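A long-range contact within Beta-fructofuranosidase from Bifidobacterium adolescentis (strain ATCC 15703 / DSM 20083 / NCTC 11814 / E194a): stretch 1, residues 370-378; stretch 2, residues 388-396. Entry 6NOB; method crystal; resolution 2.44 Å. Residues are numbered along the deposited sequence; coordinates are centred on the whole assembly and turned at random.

Stretch 1 (370-378) IARTYECPD
Stretch 2, residues 388-396: AVGALMHYR

The antiparallel pairing of these two stretches is broken by a beta bulge. Between Glu375 and Asp378 the register shifts by one residue, and the chain turns a corner at Cys376. Cys376 has positive phi (53/69) and chi1 m, and Pro377 follows at -81/169. Before the bulge, Tyr374 CA is 5.2 Å from Leu392 CA and Glu375 CA is 5.1 Å from Ala391 CA. After it, Asp378 CA is 5.1 Å from Val389 CA. Strand phi/psi values are Tyr374 -84/158, Glu375 -141/142, Asp378 -161/142, Val389 -132/132, Gly390 -163/158, Ala391 -106/146 and Leu392 -107/108.

All six direct hydrogen bonds across the stretches are between backbone atoms. Arg372 N donates to Met393 O at 3.0 Å, and Met393 N donates to Thr373 O at 3.0 Å. Glu375 and Ala391 form a reciprocal pair: Glu375 N to Ala391 O is 3.1 Å and Ala391 N to Glu375 O is 3.0 Å. Beyond the bulge, Val389 N to Asp378 O is 3.0 Å. The return bond, Asp378 N to Val389 O, is 2.9 Å but weak, because its N-H...O angle is only 119°. Val389 O also receives a CA-H...O contact from Pro377 CA at 3.2 Å. Proline has no amide hydrogen to offer.

Gly390 lies beside the Tyr374 ring. An ideal CB here would sit 2.9 Å from Tyr374 CD1, a clash, so the lack of a side chain makes room for the ring. Tyr374 has chi1 -91° and chi2 -56°. Its CE1 packs 3.7 Å from Leu392 CD2, with Leu392 in m,t. Both side chains lie on the same sheet face.

Glu375, Ala391, Asp378 (t, chi2 -18°) and Val389 (t) share another face. Glu375 CB lies 4.4 Å from Ala391 CB. Glu375 is m,t with chi3 -45°, and its OE1 lies 3.5 Å from Met393 CG. Met393 (chi1 -86°, chi2 -148°, chi3 77°) has the largest covered area, and its SD is 3.9 Å from CG2 of Thr373 (t).

At the other end, Ala371 is buried. Its methyl packs closely, with CB 3.4 Å from Met393 O, 4.0 Å from Leu392 CB and 3.8 Å from Tyr395 CB. Ile370 is p,t, which brings CD1 to 3.9 Å from Tyr395 CE1, at the ring edge. Tyr395 is t with chi2 78°.

His394 has positive phi (58/40) and chi1 m. The extended Arg372 chain (t,t,t, chi4 93°) runs past it, with CD 3.7 Å from His394 ND1. A water bridges the two residues, 2.8 Å from Arg372 NH1, whose proton it accepts, and 2.9 Å from His394 ND1. The contact buries 747 Å² over both stretches.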

# COMPACT_ATOMS: atom_id res chain seq x y z
N ILE A 370 14.81 -17.06 -8.95
CA ILE A 370 15.53 -16.01 -9.66
C ILE A 370 15.10 -14.62 -9.20
O ILE A 370 15.80 -13.64 -9.49
CB ILE A 370 15.36 -16.14 -11.18
CG1 ILE A 370 13.88 -16.06 -11.58
CG2 ILE A 370 15.97 -17.44 -11.68
CD1 ILE A 370 13.66 -16.08 -13.07
N ALA A 371 13.97 -14.50 -8.50
CA ALA A 371 13.61 -13.22 -7.92
C ALA A 371 14.65 -12.81 -6.88
O ALA A 371 15.24 -13.65 -6.20
CB ALA A 371 12.22 -13.28 -7.28
N ARG A 372 14.88 -11.49 -6.78
CA ARG A 372 15.94 -11.00 -5.91
C ARG A 372 15.66 -11.33 -4.45
O ARG A 372 16.51 -11.90 -3.75
CB ARG A 372 16.12 -9.49 -6.08
CG ARG A 372 17.14 -8.91 -5.10
CD ARG A 372 17.04 -7.41 -4.99
NE ARG A 372 18.00 -6.88 -4.03
CZ ARG A 372 19.22 -6.45 -4.35
NH1 ARG A 372 19.61 -6.48 -5.62
NH2 ARG A 372 20.03 -5.99 -3.42
N THR A 373 14.48 -10.96 -3.96
CA THR A 373 14.16 -11.07 -2.54
C THR A 373 12.67 -10.82 -2.37
O THR A 373 11.97 -10.42 -3.31
CB THR A 373 14.99 -10.08 -1.71
OG1 THR A 373 14.85 -10.38 -0.32
CG2 THR A 373 14.53 -8.65 -1.97
N TYR A 374 12.19 -11.07 -1.16
CA TYR A 374 10.80 -10.79 -0.81
C TYR A 374 10.64 -9.33 -0.42
O TYR A 374 11.59 -8.64 -0.03
CB TYR A 374 10.35 -11.68 0.35
CG TYR A 374 9.71 -12.99 -0.05
CD1 TYR A 374 8.62 -13.02 -0.90
CD2 TYR A 374 10.19 -14.19 0.45
CE1 TYR A 374 8.03 -14.23 -1.26
CE2 TYR A 374 9.61 -15.39 0.10
CZ TYR A 374 8.53 -15.41 -0.75
OH TYR A 374 7.96 -16.61 -1.09
N GLU A 375 9.40 -8.85 -0.52
CA GLU A 375 9.00 -7.58 0.05
C GLU A 375 7.60 -7.73 0.64
O GLU A 375 6.76 -8.44 0.08
CB GLU A 375 9.02 -6.45 -0.99
CG GLU A 375 10.41 -5.87 -1.23
CD GLU A 375 10.39 -4.55 -1.97
OE1 GLU A 375 9.66 -4.43 -2.98
OE2 GLU A 375 11.11 -3.62 -1.55
N CYS A 376 7.37 -7.08 1.78
CA CYS A 376 6.08 -7.03 2.46
C CYS A 376 5.49 -8.41 2.69
O CYS A 376 4.47 -8.76 2.09
CB CYS A 376 5.10 -6.16 1.66
SG CYS A 376 5.69 -4.46 1.42
N PRO A 377 6.08 -9.22 3.57
CA PRO A 377 5.53 -10.55 3.84
C PRO A 377 4.38 -10.48 4.84
O PRO A 377 4.13 -9.45 5.48
CB PRO A 377 6.73 -11.30 4.44
CG PRO A 377 7.47 -10.22 5.18
CD PRO A 377 7.30 -8.96 4.35
N ASP A 378 3.68 -11.60 4.96
CA ASP A 378 2.58 -11.72 5.91
C ASP A 378 2.32 -13.20 6.13
O ASP A 378 2.42 -14.00 5.20
CB ASP A 378 1.32 -11.02 5.40
CG ASP A 378 0.39 -10.58 6.52
OD1 ASP A 378 0.54 -11.10 7.65
OD2 ASP A 378 -0.47 -9.72 6.28
N ALA A 388 0.66 -17.67 3.64
CA ALA A 388 1.76 -16.72 3.53
C ALA A 388 1.59 -15.89 2.26
O ALA A 388 1.19 -16.42 1.21
CB ALA A 388 3.12 -17.43 3.50
N VAL A 389 1.87 -14.60 2.36
CA VAL A 389 1.72 -13.65 1.26
C VAL A 389 3.00 -12.82 1.17
O VAL A 389 3.49 -12.32 2.19
CB VAL A 389 0.49 -12.74 1.46
CG1 VAL A 389 0.37 -11.75 0.32
CG2 VAL A 389 -0.78 -13.56 1.58
N GLY A 390 3.54 -12.69 -0.04
CA GLY A 390 4.75 -11.92 -0.23
C GLY A 390 4.95 -11.56 -1.69
O GLY A 390 4.40 -12.20 -2.59
N ALA A 391 5.74 -10.51 -1.91
CA ALA A 391 6.01 -9.99 -3.24
C ALA A 391 7.41 -10.37 -3.70
O ALA A 391 8.34 -10.45 -2.90
CB ALA A 391 5.85 -8.46 -3.26
N LEU A 392 7.55 -10.60 -5.00
CA LEU A 392 8.78 -11.11 -5.59
C LEU A 392 9.49 -9.99 -6.35
O LEU A 392 9.05 -9.57 -7.42
CB LEU A 392 8.47 -12.29 -6.51
CG LEU A 392 7.84 -13.48 -5.80
CD1 LEU A 392 7.25 -14.47 -6.79
CD2 LEU A 392 8.86 -14.16 -4.90
N MET A 393 10.61 -9.53 -5.79
CA MET A 393 11.33 -8.40 -6.37
C MET A 393 12.04 -8.80 -7.66
O MET A 393 12.57 -9.90 -7.78
CB MET A 393 12.36 -7.86 -5.38
CG MET A 393 11.84 -6.84 -4.40
SD MET A 393 13.12 -5.64 -3.97
CE MET A 393 13.12 -4.61 -5.43
N HIS A 394 12.03 -7.88 -8.62
CA HIS A 394 12.83 -8.00 -9.84
C HIS A 394 12.49 -9.27 -10.61
O HIS A 394 13.36 -9.95 -11.15
CB HIS A 394 14.33 -7.95 -9.52
CG HIS A 394 14.78 -6.64 -8.94
ND1 HIS A 394 16.02 -6.47 -8.38
CD2 HIS A 394 14.15 -5.45 -8.85
CE1 HIS A 394 16.14 -5.22 -7.95
NE2 HIS A 394 15.01 -4.58 -8.23
N TYR A 395 11.20 -9.59 -10.67
CA TYR A 395 10.73 -10.77 -11.39
C TYR A 395 9.47 -10.42 -12.15
O TYR A 395 8.52 -9.87 -11.57
CB TYR A 395 10.47 -11.94 -10.43
CG TYR A 395 9.80 -13.12 -11.10
CD1 TYR A 395 10.53 -14.00 -11.89
CD2 TYR A 395 8.43 -13.35 -10.94
CE1 TYR A 395 9.92 -15.09 -12.50
CE2 TYR A 395 7.82 -14.43 -11.55
CZ TYR A 395 8.56 -15.30 -12.33
OH TYR A 395 7.95 -16.37 -12.94
N ARG A 396 9.46 -10.73 -13.44
CA ARG A 396 8.25 -10.70 -14.25
C ARG A 396 7.82 -12.13 -14.52
O ARG A 396 8.65 -13.00 -14.77
CB ARG A 396 8.49 -9.96 -15.57
CG ARG A 396 8.87 -8.50 -15.42
CD ARG A 396 9.09 -7.84 -16.77
NE ARG A 396 7.84 -7.64 -17.49
CZ ARG A 396 7.74 -7.02 -18.66
NH1 ARG A 396 8.81 -6.51 -19.24
NH2 ARG A 396 6.55 -6.89 -19.24
O HOH W 1 18.60 -7.74 -7.87